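Alpha/beta hydrolase (Novosphingobium aromaticivorans, PDB 3BWX) probably acts as a hydrolase of the alpha/beta-hydrolase fold, with a substrate and reaction that remain unassigned, and binds calcium in the crystal. Local coordinates at residues A[98-103]-A[122-127]; A[29-34]-A[94-99]; A[228-233]-A[253-258]. The protein carries 1 engineered substitution. One frame throughout, in Å; residues are numbered along the deposited sequence.

Interactions 1 and 3 are strand pairings in the parallel part of the central mixed beta-sheet, where strands 32-35, 99-104, 122-128, 230-235 and 255-260 follow one another; interaction 2 packs strand 32-35 and its lead-in against the loop before strand 99-104. Interaction 2 runs straight into interaction 1, sharing Arg98 and Phe99, their centres about 9 Å apart. Val100 bonds to Pro31 and Leu33, so strand 99-104, which leads to the probable nucleophile elbow, sits between 32-35 and 122-128. Interaction 3 follows later in the sequence, centred about 11 Å from interaction 1 and about 19 Å from interaction 2. Together they reach from the sheet's interior to strand 255-260, one of its two edges.

Interaction 1 (A[98-103]-A[122-127]); sequences RFVAIG and IAAAVL
Phe99 and Ala123 open the pairing of two parallel strands, 99-103 and 124-127, whose axes approach to 4.6 Å and diverge by only 2°. Four backbone hydrogen bonds join them. Ala123 N donates a hydrogen bond to Phe99 O at 2.8 Å, from well above the carbonyl plane, where the chain turns a corner. Further on the bonds become regular: Ala101 N donates to Ala124 O at 3.1 Å, Val126 N meets Ala101 O at 2.8 Å, and Gly103 N reaches Val126 O with an N-H...O angle of 169°. Carbonyl oxygens also receive CA-H...O contacts, such as Ala125 CA to Ala101 O at 3.1 Å.

Apolar side chains pack on both faces. On the face of Phe99, Ala101 and Ile122, the CD1 methyl of Ile122 comes obliquely to the ring, 3.6 Å from Phe99 CE2, and also touches Ala101 CB. On the other face, Ile102 and Val126 lie side by side, pointing the same way, with Ile102 CG1 4.0 Å from Val126 CG2; residues of strand 230-235 continue this layer against Val126.

The one charged group lies at the exposed end. The side chain of Arg98, extended from CG to NE with CG anti to the backbone N (chi1 -169°), brings its guanidinium over Ala123, whose CB is centred on one face, 3.7 Å from Arg98 CZ.

Helix 106-117 connects the strands in a beta-alpha-beta unit, and Gly103 lies in a GxSxG pattern consistent with a nucleophile elbow. The chemistry implies a backbone-bonded seam lined by hydrocarbon, with the guanidinium at its exposed end.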
ATOM      1  N   ARG A  98      -7.731   6.635 -16.774  1.00 12.43           N
ATOM      2  CA  ARG A  98      -8.525   5.549 -16.176  1.00 11.65           C
ATOM      3  C   ARG A  98      -7.558   4.476 -15.745  1.00 11.89           C
ATOM      4  O   ARG A  98      -6.603   4.193 -16.460  1.00  9.24           O
ATOM      5  CB  ARG A  98      -9.431   5.006 -17.225  1.00 13.49           C
ATOM      6  CG  ARG A  98     -10.464   4.098 -16.747  1.00 18.12           C
ATOM      7  CD  ARG A  98     -11.454   3.847 -17.869  1.00 26.33           C
ATOM      8  NE  ARG A  98     -12.569   3.076 -17.380  1.00 29.30           N
ATOM      9  CZ  ARG A  98     -12.815   1.792 -17.634  1.00 24.66           C
ATOM     10  NH1 ARG A  98     -12.019   1.042 -18.407  1.00 29.80           N
ATOM     11  NH2 ARG A  98     -13.894   1.251 -17.077  1.00 33.79           N
ATOM     12  N   PHE A  99      -7.788   3.877 -14.585  1.00  9.54           N
ATOM     13  CA  PHE A  99      -6.830   2.931 -14.005  1.00  7.57           C
ATOM     14  C   PHE A  99      -7.492   2.034 -13.002  1.00 10.35           C
ATOM     15  O   PHE A  99      -8.554   2.348 -12.460  1.00  9.47           O
ATOM     16  CB  PHE A  99      -5.626   3.651 -13.337  1.00  8.01           C
ATOM     17  CG  PHE A  99      -6.018   4.678 -12.271  1.00  7.68           C
ATOM     18  CD1 PHE A  99      -6.478   5.914 -12.633  1.00  9.09           C
ATOM     19  CD2 PHE A  99      -5.954   4.381 -10.917  1.00  9.68           C
ATOM     20  CE1 PHE A  99      -6.834   6.873 -11.652  1.00 10.55           C
ATOM     21  CE2 PHE A  99      -6.313   5.326  -9.955  1.00 10.72           C
ATOM     22  CZ  PHE A  99      -6.764   6.560 -10.335  1.00  8.97           C
ATOM     23  N   VAL A 100      -6.861   0.885 -12.776  1.00 10.92           N
ATOM     24  CA  VAL A 100      -7.204   0.012 -11.646  1.00  8.17           C
ATOM     25  C   VAL A 100      -6.326   0.439 -10.490  1.00  7.46           C
ATOM     26  O   VAL A 100      -5.142   0.793 -10.689  1.00  9.61           O
ATOM     27  CB  VAL A 100      -6.975  -1.474 -12.012  1.00  6.82           C
ATOM     28  CG1 VAL A 100      -7.129  -2.374 -10.788  1.00  9.32           C
ATOM     29  CG2 VAL A 100      -7.884  -1.882 -13.218  1.00 10.55           C
ATOM     30  N   ALA A 101      -6.914   0.496  -9.303  1.00  8.52           N
ATOM     31  CA  ALA A 101      -6.185   0.892  -8.108  1.00  9.14           C
ATOM     32  C   ALA A 101      -6.160  -0.275  -7.135  1.00  6.91           C
ATOM     33  O   ALA A 101      -7.230  -0.826  -6.787  1.00  8.95           O
ATOM     34  CB  ALA A 101      -6.850   2.135  -7.465  1.00  9.23           C
ATOM     35  N   ILE A 102      -4.977  -0.671  -6.657  1.00  7.41           N
ATOM     36  CA  ILE A 102      -4.806  -1.684  -5.594  1.00  7.56           C
ATOM     37  C   ILE A 102      -4.125  -0.968  -4.436  1.00 11.04           C
ATOM     38  O   ILE A 102      -2.984  -0.622  -4.582  1.00 10.79           O
ATOM     39  CB  ILE A 102      -3.961  -2.904  -6.058  1.00  7.17           C
ATOM     40  CG1 ILE A 102      -4.615  -3.592  -7.254  1.00 10.23           C
ATOM     41  CG2 ILE A 102      -3.739  -3.814  -4.842  1.00  9.43           C
ATOM     42  CD1 ILE A 102      -3.888  -4.858  -7.757  1.00 10.37           C
ATOM     43  N   GLY A 103      -4.807  -0.749  -3.304  1.00  8.43           N
ATOM     44  CA  GLY A 103      -4.286   0.073  -2.216  1.00  9.11           C
ATOM     45  C   GLY A 103      -4.281  -0.658  -0.886  1.00  8.81           C
ATOM     46  O   GLY A 103      -5.328  -1.192  -0.448  1.00  8.92           O
ATOM     47  N   ILE A 122     -11.895   5.240 -12.064  1.00  7.51           N
ATOM     48  CA  ILE A 122     -11.474   3.976 -11.474  1.00  8.68           C
ATOM     49  C   ILE A 122     -12.129   2.885 -12.292  1.00  7.49           C
ATOM     50  O   ILE A 122     -13.348   2.710 -12.268  1.00  9.21           O
ATOM     51  CB  ILE A 122     -11.939   3.848  -9.999  1.00  9.26           C
ATOM     52  CG1 ILE A 122     -11.312   4.943  -9.123  1.00 12.74           C
ATOM     53  CG2 ILE A 122     -11.648   2.428  -9.442  1.00 10.14           C
ATOM     54  CD1 ILE A 122      -9.780   4.891  -8.989  1.00 16.53           C
ATOM     55  N   ALA A 123     -11.334   2.124 -13.029  1.00  6.33           N
ATOM     56  CA  ALA A 123     -11.856   0.977 -13.778  1.00  8.17           C
ATOM     57  C   ALA A 123     -12.328  -0.131 -12.841  1.00  9.24           C
ATOM     58  O   ALA A 123     -13.337  -0.763 -13.094  1.00 10.40           O
ATOM     59  CB  ALA A 123     -10.793   0.474 -14.772  1.00  9.62           C
ATOM     60  N   ALA A 124     -11.560  -0.343 -11.792  1.00  7.50           N
ATOM     61  CA  ALA A 124     -11.858  -1.286 -10.719  1.00  8.00           C
ATOM     62  C   ALA A 124     -10.868  -1.017  -9.601  1.00  5.81           C
ATOM     63  O   ALA A 124      -9.834  -0.329  -9.821  1.00  6.75           O
ATOM     64  CB  ALA A 124     -11.768  -2.738 -11.236  1.00  8.51           C
ATOM     65  N   ALA A 125     -11.114  -1.564  -8.408  1.00  7.18           N
ATOM     66  CA  ALA A 125     -10.245  -1.311  -7.288  1.00  8.31           C
ATOM     67  C   ALA A 125     -10.227  -2.498  -6.309  1.00  8.08           C
ATOM     68  O   ALA A 125     -11.154  -3.299  -6.208  1.00  6.99           O
ATOM     69  CB  ALA A 125     -10.609  -0.028  -6.553  1.00  8.53           C
ATOM     70  N   VAL A 126      -9.140  -2.533  -5.557  1.00  6.52           N
ATOM     71  CA  VAL A 126      -8.916  -3.459  -4.486  1.00  9.14           C
ATOM     72  C   VAL A 126      -8.503  -2.669  -3.274  1.00  8.69           C
ATOM     73  O   VAL A 126      -7.556  -1.905  -3.372  1.00  8.75           O
ATOM     74  CB  VAL A 126      -7.783  -4.456  -4.841  1.00  9.28           C
ATOM     75  CG1 VAL A 126      -7.521  -5.429  -3.631  1.00  7.12           C
ATOM     76  CG2 VAL A 126      -8.086  -5.235  -6.124  1.00  8.34           C
ATOM     77  N   LEU A 127      -9.201  -2.844  -2.155  1.00  7.93           N
ATOM     78  CA  LEU A 127      -8.828  -2.258  -0.862  1.00  7.57           C
ATOM     79  C   LEU A 127      -8.272  -3.407  -0.043  1.00 10.03           C
ATOM     80  O   LEU A 127      -8.976  -4.385   0.236  1.00  9.99           O
ATOM     81  CB  LEU A 127     -10.002  -1.608  -0.128  1.00  9.91           C
ATOM     82  CG  LEU A 127     -10.583  -0.296  -0.671  1.00  9.96           C
ATOM     83  CD1 LEU A 127     -11.830   0.092   0.152  1.00  8.40           C
ATOM     84  CD2 LEU A 127      -9.507   0.827  -0.645  1.00  8.88           C
TER

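Interaction 2 (A[29-34]-A[94-99]); sequences RPPVLC and EGIERF. With EDO (1,2-ethanediol), chain M; EDO (1,2-ethanediol), chain L.
Pro30 and Pro31 pack against the loop 94-99, which connects helix 80-94 to strand 99-104 in the alpha/beta-hydrolase sheet. The loop leaves the helix through a Schellman motif at Gly95, with positive phi. The two segments meet chiefly through hydrocarbon and backbone oxygen. Pro30 CB lies 3.6 Å from Arg98 O, and Pro31 CD comes to 3.4 Å from the same oxygen, so both proline rings crowd one carbonyl. Pro31 CG also touches Ile96 CG2, the two side chains sliding past each other in opposite directions.

Deeper in, the side chains of Leu33 and Phe99 meet obliquely, Leu33 CD2 3.9 Å from Phe99 CE2, and Leu90 of helix 80-94 packs on the same leucine. Backbone bonds of Val100 with Pro31 and Leu33 carry the sheet pairing onward.

Two ethanediol molecules, probably from the crystallisation liquor, bond to carbonyls of the loop. The one of chain M uses both hydroxyls, O1 donating to Ile96 O at 2.7 Å and O2 to Glu97 O at 2.6 Å; O1 of the chain L molecule also donates to Glu97 O. C1 of the chain M molecule lies at the edge of the Phe99 ring, in plane, 4.0 Å from Phe99 CE1.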
ATOM      1  N   ARG A  29      -5.716  -2.276 -22.116  1.00 10.85           N
ATOM      2  CA  ARG A  29      -6.413  -2.366 -20.830  1.00 11.90           C
ATOM      3  C   ARG A  29      -5.881  -1.193 -20.009  1.00 11.64           C
ATOM      4  O   ARG A  29      -4.732  -0.815 -20.175  1.00 10.99           O
ATOM      5  CB  ARG A  29      -6.056  -3.667 -20.101  1.00 13.47           C
ATOM      6  CG  ARG A  29      -6.677  -4.908 -20.663  1.00 12.29           C
ATOM      7  CD  ARG A  29      -6.134  -6.127 -19.965  1.00 13.55           C
ATOM      8  NE  ARG A  29      -6.950  -7.286 -20.284  1.00 19.25           N
ATOM      9  CZ  ARG A  29      -6.764  -8.513 -19.774  1.00 23.87           C
ATOM     10  NH1 ARG A  29      -5.795  -8.764 -18.901  1.00 24.79           N
ATOM     11  NH2 ARG A  29      -7.558  -9.504 -20.142  1.00 35.38           N
ATOM     12  N   PRO A  30      -6.667  -0.701 -19.053  1.00 10.99           N
ATOM     13  CA  PRO A  30      -6.101   0.347 -18.207  1.00  9.97           C
ATOM     14  C   PRO A  30      -4.925  -0.193 -17.403  1.00  8.92           C
ATOM     15  O   PRO A  30      -4.857  -1.407 -17.158  1.00 10.79           O
ATOM     16  CB  PRO A  30      -7.222   0.709 -17.241  1.00 10.46           C
ATOM     17  CG  PRO A  30      -8.158  -0.473 -17.256  1.00 15.22           C
ATOM     18  CD  PRO A  30      -7.999  -1.136 -18.622  1.00 13.42           C
ATOM     19  N   PRO A  31      -4.051   0.708 -16.938  1.00 10.13           N
ATOM     20  CA  PRO A  31      -2.961   0.223 -16.095  1.00  8.69           C
ATOM     21  C   PRO A  31      -3.391  -0.041 -14.665  1.00  9.36           C
ATOM     22  O   PRO A  31      -4.430   0.461 -14.210  1.00  9.03           O
ATOM     23  CB  PRO A  31      -1.969   1.377 -16.171  1.00  9.36           C
ATOM     24  CG  PRO A  31      -2.826   2.577 -16.280  1.00  9.49           C
ATOM     25  CD  PRO A  31      -4.006   2.178 -17.107  1.00  9.54           C
ATOM     26  N   VAL A  32      -2.592  -0.829 -13.955  1.00  8.53           N
ATOM     27  CA  VAL A  32      -2.836  -1.155 -12.556  1.00  9.64           C
ATOM     28  C   VAL A  32      -1.880  -0.330 -11.676  1.00  9.14           C
ATOM     29  O   VAL A  32      -0.671  -0.454 -11.803  1.00 12.17           O
ATOM     30  CB  VAL A  32      -2.640  -2.643 -12.273  1.00  9.81           C
ATOM     31  CG1 VAL A  32      -2.910  -2.933 -10.800  1.00 10.44           C
ATOM     32  CG2 VAL A  32      -3.589  -3.493 -13.149  1.00  9.81           C
ATOM     33  N   LEU A  33      -2.427   0.522 -10.808  1.00  6.97           N
ATOM     34  CA  LEU A  33      -1.621   1.363  -9.920  1.00  9.48           C
ATOM     35  C   LEU A  33      -1.635   0.774  -8.509  1.00  7.04           C
ATOM     36  O   LEU A  33      -2.719   0.568  -7.937  1.00 10.29           O
ATOM     37  CB  LEU A  33      -2.206   2.773  -9.874  1.00  7.44           C
ATOM     38  CG  LEU A  33      -1.648   3.879  -8.988  1.00 13.44           C
ATOM     39  CD1 LEU A  33      -0.325   4.353  -9.534  1.00 12.08           C
ATOM     40  CD2 LEU A  33      -2.604   5.090  -8.920  1.00 13.32           C
ATOM     41  N   CYS A  34      -0.467   0.409  -7.981  1.00  8.33           N
ATOM     42  CA  CYS A  34      -0.341  -0.265  -6.693  1.00  6.65           C
ATOM     43  C   CYS A  34       0.183   0.721  -5.677  1.00  9.52           C
ATOM     44  O   CYS A  34       1.296   1.217  -5.842  1.00  8.65           O
ATOM     45  CB  CYS A  34       0.603  -1.436  -6.821  1.00 10.32           C
ATOM     46  SG  CYS A  34       0.039  -2.752  -7.930  1.00 12.84           S
ATOM     47  N   GLU A  94       1.905  11.229 -16.561  1.00 10.35           N
ATOM     48  CA  GLU A  94       1.886  10.006 -17.372  1.00  8.95           C
ATOM     49  C   GLU A  94       0.698   9.892 -18.310  1.00 11.01           C
ATOM     50  O   GLU A  94       0.636   8.935 -19.095  1.00 11.93           O
ATOM     51  CB  GLU A  94       1.953   8.790 -16.451  1.00 11.15           C
ATOM     52  CG  GLU A  94       3.278   8.625 -15.724  1.00 13.46           C
ATOM     53  CD  GLU A  94       4.446   8.414 -16.721  1.00 14.75           C
ATOM     54  OE1 GLU A  94       4.356   7.484 -17.555  1.00 22.58           O
ATOM     55  OE2 GLU A  94       5.419   9.153 -16.656  1.00 18.81           O
ATOM     56  N   GLY A  95      -0.226  10.843 -18.229  1.00 11.06           N
ATOM     57  CA  GLY A  95      -1.365  10.860 -19.126  1.00  9.70           C
ATOM     58  C   GLY A  95      -2.383   9.774 -18.874  1.00 11.04           C
ATOM     59  O   GLY A  95      -3.058   9.285 -19.786  1.00 14.10           O
ATOM     60  N   ILE A  96      -2.485   9.360 -17.635  1.00  8.97           N
ATOM     61  CA  ILE A  96      -3.366   8.249 -17.268  1.00 10.11           C
ATOM     62  C   ILE A  96      -4.743   8.799 -16.886  1.00 15.49           C
ATOM     63  O   ILE A  96      -4.852   9.524 -15.867  1.00 19.81           O
ATOM     64  CB  ILE A  96      -2.797   7.442 -16.076  1.00 12.27           C
ATOM     65  CG1 ILE A  96      -1.447   6.812 -16.448  1.00 13.22           C
ATOM     66  CG2 ILE A  96      -3.797   6.364 -15.588  1.00 10.69           C
ATOM     67  CD1 ILE A  96      -0.563   6.385 -15.262  1.00 16.13           C
ATOM     68  N   GLU A  97      -5.790   8.411 -17.621  1.00 14.60           N
ATOM     69  CA  GLU A  97      -7.120   8.929 -17.312  1.00 16.29           C
ATOM     70  C   GLU A  97      -7.965   7.896 -16.525  1.00 17.93           C
ATOM     71  O   GLU A  97      -8.868   8.253 -15.755  1.00 23.49           O
ATOM     72  CB  GLU A  97      -7.819   9.379 -18.613  1.00 20.77           C
ATOM     73  CG  GLU A  97      -7.359  10.737 -19.199  1.00 26.63           C
ATOM     74  CD  GLU A  97      -8.047  11.068 -20.529  1.00 24.79           C
ATOM     75  N   ARG A  98      -7.731   6.635 -16.774  1.00 12.43           N
ATOM     76  CA  ARG A  98      -8.525   5.549 -16.176  1.00 11.65           C
ATOM     77  C   ARG A  98      -7.558   4.476 -15.745  1.00 11.89           C
ATOM     78  O   ARG A  98      -6.603   4.193 -16.460  1.00  9.24           O
ATOM     79  CB  ARG A  98      -9.431   5.006 -17.225  1.00 13.49           C
ATOM     80  CG  ARG A  98     -10.464   4.098 -16.747  1.00 18.12           C
ATOM     81  CD  ARG A  98     -11.454   3.847 -17.869  1.00 26.33           C
ATOM     82  NE  ARG A  98     -12.569   3.076 -17.380  1.00 29.30           N
ATOM     83  CZ  ARG A  98     -12.815   1.792 -17.634  1.00 24.66           C
ATOM     84  NH1 ARG A  98     -12.019   1.042 -18.407  1.00 29.80           N
ATOM     85  NH2 ARG A  98     -13.894   1.251 -17.077  1.00 33.79           N
ATOM     86  N   PHE A  99      -7.788   3.877 -14.585  1.00  9.54           N
ATOM     87  CA  PHE A  99      -6.830   2.931 -14.005  1.00  7.57           C
ATOM     88  C   PHE A  99      -7.492   2.034 -13.002  1.00 10.35           C
ATOM     89  O   PHE A  99      -8.554   2.348 -12.460  1.00  9.47           O
ATOM     90  CB  PHE A  99      -5.626   3.651 -13.337  1.00  8.01           C
ATOM     91  CG  PHE A  99      -6.018   4.678 -12.271  1.00  7.68           C
ATOM     92  CD1 PHE A  99      -6.478   5.914 -12.633  1.00  9.09           C
ATOM     93  CD2 PHE A  99      -5.954   4.381 -10.917  1.00  9.68           C
ATOM     94  CE1 PHE A  99      -6.834   6.873 -11.652  1.00 10.55           C
ATOM     95  CE2 PHE A  99      -6.313   5.326  -9.955  1.00 10.72           C
ATOM     96  CZ  PHE A  99      -6.764   6.560 -10.335  1.00  8.97           C
TER
HETATM   97  C1  EDO M 296      -7.273  10.061 -13.970  1.00 25.38           C
HETATM   98  O1  EDO M 296      -6.220  11.045 -14.044  1.00 32.62           O
HETATM   99  C2  EDO M 296      -8.611  10.796 -14.092  1.00 29.56           C
HETATM  100  O2  EDO M 296      -9.107  10.810 -15.438  1.00 41.32           O
HETATM  101  C1  EDO L 295     -12.217   8.462 -17.337  1.00 36.93           C
HETATM  102  O1  EDO L 295     -11.323   9.454 -16.811  1.00 42.74           O
HETATM  103  C2  EDO L 295     -13.630   8.689 -16.797  1.00 41.66           C
HETATM  104  O2  EDO L 295     -13.919  10.082 -16.581  1.00 40.67           O

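Interaction 3 (A[228-233]-A[253-258]); sequences RPLLVL and PGVELV
Leu230 and Glu256 start the bonding between parallel strands 230-233 and 255-258, Glu256 N donating to Leu230 O at 3.0 Å. Val232 is then bonded through both its N and its O: Val232 N donates a hydrogen bond to Glu256 O at 2.8 Å, and Val232 O accepts one from Val258 N at 2.9 Å, both nearly straight.

Side chains fill in on either face. On one, Val232 CG2 meets Val255 CG1 at 3.8 Å and Val232 CG1 touches Leu257 CD1, while Leu230 lies beside Val255, pointing the same way. On the other, Leu233 CD2 rests 3.7 Å from Val258 CB, and the side chains of Leu231 and Val258 run at a slant to each other, with Leu231 CD1 3.8 Å from Val258 CG2.

Further out, helices hold these faces. Helix 272-282 covers Leu231 and Val258, and its Arg280 forms a salt bridge with Glu256 OE2; helix 243-250 packs on Val232 and Leu257. Arg284 NH2 takes up Gly254 O. Strand 230-235, helix 243-250 and strand 255-260 make a beta-alpha-beta unit, which forms one edge of the alpha/beta-hydrolase sheet.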
ATOM      1  N   ARG A 228     -17.912   1.553  -8.202  1.00  8.74           N
ATOM      2  CA  ARG A 228     -17.089   0.969  -9.234  1.00  7.62           C
ATOM      3  C   ARG A 228     -16.822  -0.467  -8.774  1.00  9.42           C
ATOM      4  O   ARG A 228     -16.950  -0.735  -7.570  1.00 11.94           O
ATOM      5  CB  ARG A 228     -15.787   1.755  -9.362  1.00 11.36           C
ATOM      6  CG  ARG A 228     -16.018   3.295  -9.481  1.00 12.23           C
ATOM      7  CD  ARG A 228     -16.825   3.682 -10.724  1.00 12.60           C
ATOM      8  NE  ARG A 228     -16.129   3.112 -11.850  1.00 11.45           N
ATOM      9  CZ  ARG A 228     -16.641   2.314 -12.768  1.00 16.07           C
ATOM     10  NH1 ARG A 228     -17.946   2.067 -12.817  1.00 18.71           N
ATOM     11  NH2 ARG A 228     -15.838   1.775 -13.667  1.00 20.97           N
ATOM     12  N   PRO A 229     -16.428  -1.368  -9.698  1.00  9.78           N
ATOM     13  CA  PRO A 229     -16.095  -2.757  -9.287  1.00  8.38           C
ATOM     14  C   PRO A 229     -15.044  -2.790  -8.200  1.00  6.31           C
ATOM     15  O   PRO A 229     -13.975  -2.149  -8.331  1.00  7.68           O
ATOM     16  CB  PRO A 229     -15.590  -3.399 -10.572  1.00  8.45           C
ATOM     17  CG  PRO A 229     -16.223  -2.570 -11.675  1.00 10.61           C
ATOM     18  CD  PRO A 229     -16.343  -1.176 -11.152  1.00 10.38           C
ATOM     19  N   LEU A 230     -15.327  -3.513  -7.123  1.00  8.35           N
ATOM     20  CA  LEU A 230     -14.527  -3.442  -5.913  1.00  7.61           C
ATOM     21  C   LEU A 230     -14.396  -4.787  -5.257  1.00  7.85           C
ATOM     22  O   LEU A 230     -15.376  -5.498  -5.029  1.00  8.38           O
ATOM     23  CB  LEU A 230     -15.130  -2.425  -4.918  1.00  8.79           C
ATOM     24  CG  LEU A 230     -14.327  -2.151  -3.639  1.00  6.15           C
ATOM     25  CD1 LEU A 230     -12.900  -1.587  -3.809  1.00  7.23           C
ATOM     26  CD2 LEU A 230     -15.181  -1.195  -2.736  1.00  9.91           C
ATOM     27  N   LEU A 231     -13.153  -5.057  -4.890  1.00  8.27           N
ATOM     28  CA  LEU A 231     -12.761  -6.120  -3.983  1.00  6.78           C
ATOM     29  C   LEU A 231     -12.187  -5.522  -2.717  1.00  8.14           C
ATOM     30  O   LEU A 231     -11.338  -4.611  -2.782  1.00  8.21           O
ATOM     31  CB  LEU A 231     -11.672  -6.978  -4.631  1.00  7.29           C
ATOM     32  CG  LEU A 231     -10.893  -7.996  -3.737  1.00  8.05           C
ATOM     33  CD1 LEU A 231     -11.811  -9.106  -3.190  1.00 12.21           C
ATOM     34  CD2 LEU A 231      -9.680  -8.606  -4.514  1.00  7.48           C
ATOM     35  N   VAL A 232     -12.630  -6.082  -1.589  1.00  6.65           N
ATOM     36  CA  VAL A 232     -12.085  -5.789  -0.276  1.00  8.14           C
ATOM     37  C   VAL A 232     -11.427  -7.057   0.265  1.00  7.47           C
ATOM     38  O   VAL A 232     -12.102  -8.086   0.391  1.00  6.43           O
ATOM     39  CB  VAL A 232     -13.144  -5.281   0.694  1.00  8.41           C
ATOM     40  CG1 VAL A 232     -12.490  -4.929   2.039  1.00  7.79           C
ATOM     41  CG2 VAL A 232     -13.852  -4.081   0.153  1.00  9.59           C
ATOM     42  N   LEU A 233     -10.145  -7.025   0.547  1.00  8.75           N
ATOM     43  CA  LEU A 233      -9.436  -8.093   1.223  1.00  7.74           C
ATOM     44  C   LEU A 233      -9.312  -7.737   2.702  1.00  6.52           C
ATOM     45  O   LEU A 233      -9.021  -6.609   3.091  1.00  8.11           O
ATOM     46  CB  LEU A 233      -8.023  -8.314   0.590  1.00  7.28           C
ATOM     47  CG  LEU A 233      -7.995  -8.809  -0.872  1.00  8.91           C
ATOM     48  CD1 LEU A 233      -6.645  -8.617  -1.547  1.00 10.93           C
ATOM     49  CD2 LEU A 233      -8.448 -10.272  -0.969  1.00 12.19           C
ATOM     50  N   PRO A 253     -23.746  -3.137  -3.255  1.00 17.21           N
ATOM     51  CA  PRO A 253     -23.829  -3.921  -4.483  1.00 15.23           C
ATOM     52  C   PRO A 253     -22.524  -4.033  -5.277  1.00 15.92           C
ATOM     53  O   PRO A 253     -21.819  -3.036  -5.507  1.00 13.50           O
ATOM     54  CB  PRO A 253     -24.899  -3.187  -5.324  1.00 17.71           C
ATOM     55  CG  PRO A 253     -25.461  -2.134  -4.462  1.00 18.99           C
ATOM     56  CD  PRO A 253     -24.753  -2.059  -3.175  1.00 17.51           C
ATOM     57  N   GLY A 254     -22.210  -5.258  -5.704  1.00 14.34           N
ATOM     58  CA  GLY A 254     -20.990  -5.508  -6.445  1.00 14.22           C
ATOM     59  C   GLY A 254     -19.714  -5.632  -5.644  1.00 13.83           C
ATOM     60  O   GLY A 254     -18.686  -5.975  -6.203  1.00 17.70           O
ATOM     61  N   VAL A 255     -19.727  -5.325  -4.352  1.00 10.62           N
ATOM     62  CA  VAL A 255     -18.514  -5.379  -3.579  1.00 10.01           C
ATOM     63  C   VAL A 255     -18.297  -6.822  -3.144  1.00 12.53           C
ATOM     64  O   VAL A 255     -19.191  -7.431  -2.563  1.00 12.04           O
ATOM     65  CB  VAL A 255     -18.551  -4.433  -2.359  1.00  9.93           C
ATOM     66  CG1 VAL A 255     -17.252  -4.533  -1.532  1.00 10.35           C
ATOM     67  CG2 VAL A 255     -18.821  -3.018  -2.779  1.00  8.94           C
ATOM     68  N   GLU A 256     -17.145  -7.373  -3.504  1.00 10.30           N
ATOM     69  CA  GLU A 256     -16.778  -8.701  -3.033  1.00  8.53           C
ATOM     70  C   GLU A 256     -15.815  -8.582  -1.852  1.00  5.85           C
ATOM     71  O   GLU A 256     -14.862  -7.771  -1.947  1.00  7.30           O
ATOM     72  CB  GLU A 256     -16.140  -9.525  -4.153  1.00 10.65           C
ATOM     73  CG  GLU A 256     -15.658 -10.877  -3.687  1.00 10.22           C
ATOM     74  CD  GLU A 256     -15.465 -11.877  -4.834  1.00 13.27           C
ATOM     75  OE1 GLU A 256     -16.470 -12.391  -5.344  1.00 19.82           O
ATOM     76  OE2 GLU A 256     -14.312 -12.162  -5.211  1.00 11.02           O
ATOM     77  N   LEU A 257     -16.077  -9.328  -0.771  1.00  6.83           N
ATOM     78  CA  LEU A 257     -15.171  -9.403   0.383  1.00  7.59           C
ATOM     79  C   LEU A 257     -14.524 -10.773   0.403  1.00  9.75           C
ATOM     80  O   LEU A 257     -15.249 -11.816   0.330  1.00  9.23           O
ATOM     81  CB  LEU A 257     -15.977  -9.231   1.683  1.00  8.61           C
ATOM     82  CG  LEU A 257     -15.227  -9.385   2.999  1.00 10.25           C
ATOM     83  CD1 LEU A 257     -14.053  -8.408   3.206  1.00  6.43           C
ATOM     84  CD2 LEU A 257     -16.275  -9.274   4.163  1.00  9.61           C
ATOM     85  N   VAL A 258     -13.206 -10.790   0.566  1.00  9.72           N
ATOM     86  CA  VAL A 258     -12.423 -12.026   0.792  1.00 10.12           C
ATOM     87  C   VAL A 258     -11.658 -11.898   2.088  1.00  7.61           C
ATOM     88  O   VAL A 258     -10.896 -10.948   2.275  1.00  8.26           O
ATOM     89  CB  VAL A 258     -11.508 -12.323  -0.409  1.00 10.03           C
ATOM     90  CG1 VAL A 258     -10.564 -13.501  -0.085  1.00  7.66           C
ATOM     91  CG2 VAL A 258     -12.346 -12.515  -1.691  1.00  7.64           C
TER